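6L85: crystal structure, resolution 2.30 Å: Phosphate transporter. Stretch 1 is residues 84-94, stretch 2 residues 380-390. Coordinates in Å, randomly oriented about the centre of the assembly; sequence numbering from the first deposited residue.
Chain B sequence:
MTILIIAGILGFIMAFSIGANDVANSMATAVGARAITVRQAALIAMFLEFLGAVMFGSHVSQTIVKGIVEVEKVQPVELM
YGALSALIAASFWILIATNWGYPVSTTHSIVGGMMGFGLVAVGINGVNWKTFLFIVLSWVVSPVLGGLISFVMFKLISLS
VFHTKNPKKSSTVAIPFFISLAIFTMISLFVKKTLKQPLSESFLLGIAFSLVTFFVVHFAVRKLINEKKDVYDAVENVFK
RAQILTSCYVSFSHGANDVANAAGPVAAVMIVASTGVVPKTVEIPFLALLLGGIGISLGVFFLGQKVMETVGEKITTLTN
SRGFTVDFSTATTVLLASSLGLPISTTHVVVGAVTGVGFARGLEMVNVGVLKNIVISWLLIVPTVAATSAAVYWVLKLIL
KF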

# COMPACT_ATOMS: atom_id res chain seq x y z
N LEU B 84 -6.75 20.33 -24.77
CA LEU B 84 -5.39 20.29 -25.29
C LEU B 84 -4.69 21.64 -25.17
O LEU B 84 -3.51 21.70 -24.78
CB LEU B 84 -5.39 19.82 -26.75
CG LEU B 84 -5.95 18.43 -26.99
CD1 LEU B 84 -5.76 18.09 -28.45
CD2 LEU B 84 -5.28 17.37 -26.11
N SER B 85 -5.39 22.73 -25.50
CA SER B 85 -4.80 24.06 -25.43
C SER B 85 -4.35 24.39 -24.01
O SER B 85 -3.24 24.90 -23.81
CB SER B 85 -5.80 25.12 -25.92
OG SER B 85 -5.98 25.00 -27.32
N ALA B 86 -5.19 24.09 -23.03
CA ALA B 86 -4.85 24.30 -21.63
C ALA B 86 -3.61 23.49 -21.23
O ALA B 86 -2.72 24.00 -20.54
CB ALA B 86 -6.04 23.94 -20.74
N LEU B 87 -3.55 22.21 -21.64
CA LEU B 87 -2.38 21.39 -21.31
C LEU B 87 -1.11 22.01 -21.90
O LEU B 87 -0.10 22.15 -21.19
CB LEU B 87 -2.55 19.95 -21.83
CG LEU B 87 -3.47 18.95 -21.09
CD1 LEU B 87 -3.68 17.69 -21.91
CD2 LEU B 87 -2.95 18.58 -19.68
N ILE B 88 -1.15 22.38 -23.18
CA ILE B 88 0.01 23.02 -23.82
C ILE B 88 0.45 24.24 -23.04
O ILE B 88 1.64 24.40 -22.70
CB ILE B 88 -0.33 23.40 -25.28
CG1 ILE B 88 -0.55 22.16 -26.14
CG2 ILE B 88 0.78 24.27 -25.87
CD1 ILE B 88 -0.63 22.46 -27.65
N ALA B 89 -0.50 25.13 -22.71
CA ALA B 89 -0.15 26.43 -22.13
C ALA B 89 0.39 26.27 -20.72
O ALA B 89 1.41 26.89 -20.35
CB ALA B 89 -1.38 27.36 -22.12
N ALA B 90 -0.30 25.47 -19.90
CA ALA B 90 0.15 25.24 -18.53
C ALA B 90 1.51 24.56 -18.51
O ALA B 90 2.41 24.99 -17.78
CB ALA B 90 -0.89 24.42 -17.76
N SER B 91 1.69 23.51 -19.32
CA SER B 91 2.98 22.83 -19.37
C SER B 91 4.09 23.80 -19.69
O SER B 91 5.16 23.76 -19.08
CB SER B 91 2.95 21.73 -20.44
OG SER B 91 2.09 20.70 -20.05
N PHE B 92 3.86 24.66 -20.70
CA PHE B 92 4.86 25.63 -21.10
C PHE B 92 5.29 26.49 -19.92
O PHE B 92 6.49 26.62 -19.63
CB PHE B 92 4.32 26.51 -22.23
CG PHE B 92 5.29 27.54 -22.69
CD1 PHE B 92 6.34 27.19 -23.53
CD2 PHE B 92 5.21 28.85 -22.24
CE1 PHE B 92 7.27 28.12 -23.94
CE2 PHE B 92 6.14 29.80 -22.65
CZ PHE B 92 7.16 29.43 -23.50
N TRP B 93 4.32 27.09 -19.23
CA TRP B 93 4.73 28.00 -18.15
C TRP B 93 5.32 27.24 -16.96
O TRP B 93 6.26 27.74 -16.31
CB TRP B 93 3.55 28.90 -17.75
CG TRP B 93 3.36 29.90 -18.82
CD1 TRP B 93 2.36 29.93 -19.76
CD2 TRP B 93 4.24 30.98 -19.15
NE1 TRP B 93 2.55 30.98 -20.62
CE2 TRP B 93 3.69 31.64 -20.27
CE3 TRP B 93 5.43 31.46 -18.58
CZ2 TRP B 93 4.29 32.77 -20.83
CZ3 TRP B 93 6.03 32.58 -19.15
CH2 TRP B 93 5.45 33.22 -20.26
N ILE B 94 4.80 26.05 -16.64
CA ILE B 94 5.38 25.26 -15.55
C ILE B 94 6.84 24.95 -15.86
O ILE B 94 7.70 25.06 -14.99
CB ILE B 94 4.60 23.95 -15.30
CG1 ILE B 94 3.10 24.15 -15.03
CG2 ILE B 94 5.26 23.19 -14.13
CD1 ILE B 94 2.82 24.98 -13.85
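Stretch 2 (380-390) LIVPTVAATSA

What is the backbone of each stretch, and how do the two cross? Both are helical throughout, and each helix begins before its stretch and continues beyond it. Residues 84-94 form a regular helix in which each backbone N from Ile88 to Ile94 bonds to the carbonyl O four residues earlier. Residues 380-390 are kinked near their start, where the N atoms of Val382 and Pro383 have no bond to the turn before; proline has no N-H to give. From Thr384 onward the regular pattern returns. The two N-to-C directions make an angle of 134°, so stretch 2 runs broadly against stretch 1 but obliquely, and the axes approach to 8.2 Å.

Where do the backbones come closest, and what lies there? The nearest pair of CA atoms is Ala89 CA and Ser389 CA, 5.1 Å apart, and both residues of that pair are small. The CA-to-CB bond of Ala89 points toward stretch 2, and its methyl reaches the backbone itself: Ala89 CB lies 3.5 Å from Ser389 N and 3.9 Å from Val385 O. Ala89 CB is also 3.7 Å from Thr388 CG2, so it packs against three residues of the partner helix. About a turn earlier in stretch 1, Ala86 N and Ser85 C lie 3.5 Å and 3.7 Å from Ser389 OG. These are packing contacts; the hydroxyls of Ser85 and Ser389 are both hydrogen-bonded elsewhere in the structure.

How does Trp93 hold the other end of the contact? Its side chain, with chi1 in the m well, fits as a knob into a hole formed by Ile381, Thr384, Val385 and Thr388, and it has the largest area covered by the opposing stretch. Thr384 lies over one face of the indole: Thr384 CG2 is 3.4 Å from Trp93 CE2 and 3.7 Å from the centroid of the six-membered ring, 25° off the ring normal, a CH-pi contact. At the ring edge, near its plane, Trp93 NE1 donates a hydrogen bond to Thr388 OG1 at 2.8 Å, with an N-H...acceptor angle of 155°. That hydroxyl in turn donates to Thr384 O, with Thr388 OG1 and Thr384 O 2.7 Å apart, so it accepts from the indole while giving its own proton to its helix.

What fills the space between the alanine and the tryptophan? Val385, with chi1 in the t well, spreads its methyls along stretch 1. Val385 CG1 is 4.0 Å from Ala89 CB and 4.2 Å from Ala90 CB, while Val385 CG2 is 3.8 Å from Trp93 CD1, so the valine touches both alanines and the indole. Ile381 continues the packing: its CA-to-CB bond points sideways, but its end comes nearer, and Ile381 CD1 reaches 4.0 Å from Trp93 CB. Together the two stretches bury 433 Å², counting both sides, with one hydrogen bond across the contact, the rest being packing of side chains and backbone.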

# COMPACT_ATOMS: atom_id res chain seq x y z
N LEU B 380 0.73 36.46 -11.30
CA LEU B 380 0.52 36.55 -12.74
C LEU B 380 0.21 35.23 -13.43
O LEU B 380 -0.12 35.24 -14.62
CB LEU B 380 1.75 37.17 -13.42
CG LEU B 380 1.90 38.69 -13.26
CD1 LEU B 380 3.07 39.22 -14.07
CD2 LEU B 380 0.61 39.35 -13.70
N ILE B 381 0.33 34.09 -12.73
CA ILE B 381 0.32 32.81 -13.46
C ILE B 381 -1.07 32.51 -14.04
O ILE B 381 -1.18 32.07 -15.19
CB ILE B 381 0.84 31.67 -12.56
CG1 ILE B 381 1.01 30.37 -13.35
CG2 ILE B 381 -0.07 31.41 -11.38
CD1 ILE B 381 2.17 30.36 -14.29
N VAL B 382 -2.14 32.75 -13.28
CA VAL B 382 -3.48 32.48 -13.79
C VAL B 382 -3.78 33.29 -15.06
O VAL B 382 -4.18 32.69 -16.08
CB VAL B 382 -4.53 32.66 -12.70
CG1 VAL B 382 -5.93 32.45 -13.27
CG2 VAL B 382 -4.27 31.70 -11.54
N PRO B 383 -3.59 34.62 -15.09
CA PRO B 383 -3.83 35.35 -16.36
C PRO B 383 -2.84 35.00 -17.47
O PRO B 383 -3.23 34.93 -18.64
CB PRO B 383 -3.74 36.82 -15.96
CG PRO B 383 -2.93 36.83 -14.68
CD PRO B 383 -3.34 35.56 -13.98
N THR B 384 -1.56 34.80 -17.14
CA THR B 384 -0.60 34.43 -18.17
C THR B 384 -0.99 33.13 -18.86
O THR B 384 -0.97 33.02 -20.09
CB THR B 384 0.80 34.30 -17.56
OG1 THR B 384 1.13 35.50 -16.87
CG2 THR B 384 1.84 34.01 -18.64
N VAL B 385 -1.35 32.11 -18.07
CA VAL B 385 -1.70 30.83 -18.69
C VAL B 385 -3.04 30.94 -19.40
O VAL B 385 -3.22 30.35 -20.47
CB VAL B 385 -1.70 29.69 -17.66
CG1 VAL B 385 -2.10 28.41 -18.33
CG2 VAL B 385 -0.31 29.54 -17.04
N ALA B 386 -4.00 31.66 -18.80
CA ALA B 386 -5.28 31.87 -19.48
C ALA B 386 -5.06 32.50 -20.86
O ALA B 386 -5.61 32.02 -21.86
CB ALA B 386 -6.21 32.73 -18.62
N ALA B 387 -4.22 33.54 -20.93
CA ALA B 387 -3.98 34.22 -22.20
C ALA B 387 -3.24 33.32 -23.17
O ALA B 387 -3.55 33.31 -24.37
CB ALA B 387 -3.19 35.52 -21.95
N THR B 388 -2.27 32.54 -22.68
CA THR B 388 -1.54 31.62 -23.55
C THR B 388 -2.45 30.54 -24.09
O THR B 388 -2.34 30.14 -25.25
CB THR B 388 -0.37 31.01 -22.77
OG1 THR B 388 0.43 32.05 -22.19
CG2 THR B 388 0.49 30.13 -23.66
N SER B 389 -3.36 30.04 -23.25
CA SER B 389 -4.30 29.00 -23.68
C SER B 389 -5.29 29.55 -24.71
O SER B 389 -5.58 28.89 -25.71
CB SER B 389 -5.04 28.46 -22.45
OG SER B 389 -6.00 27.49 -22.81
N ALA B 390 -5.81 30.75 -24.47
CA ALA B 390 -6.66 31.42 -25.45
C ALA B 390 -5.93 31.55 -26.79
O ALA B 390 -6.49 31.23 -27.85
CB ALA B 390 -7.07 32.79 -24.92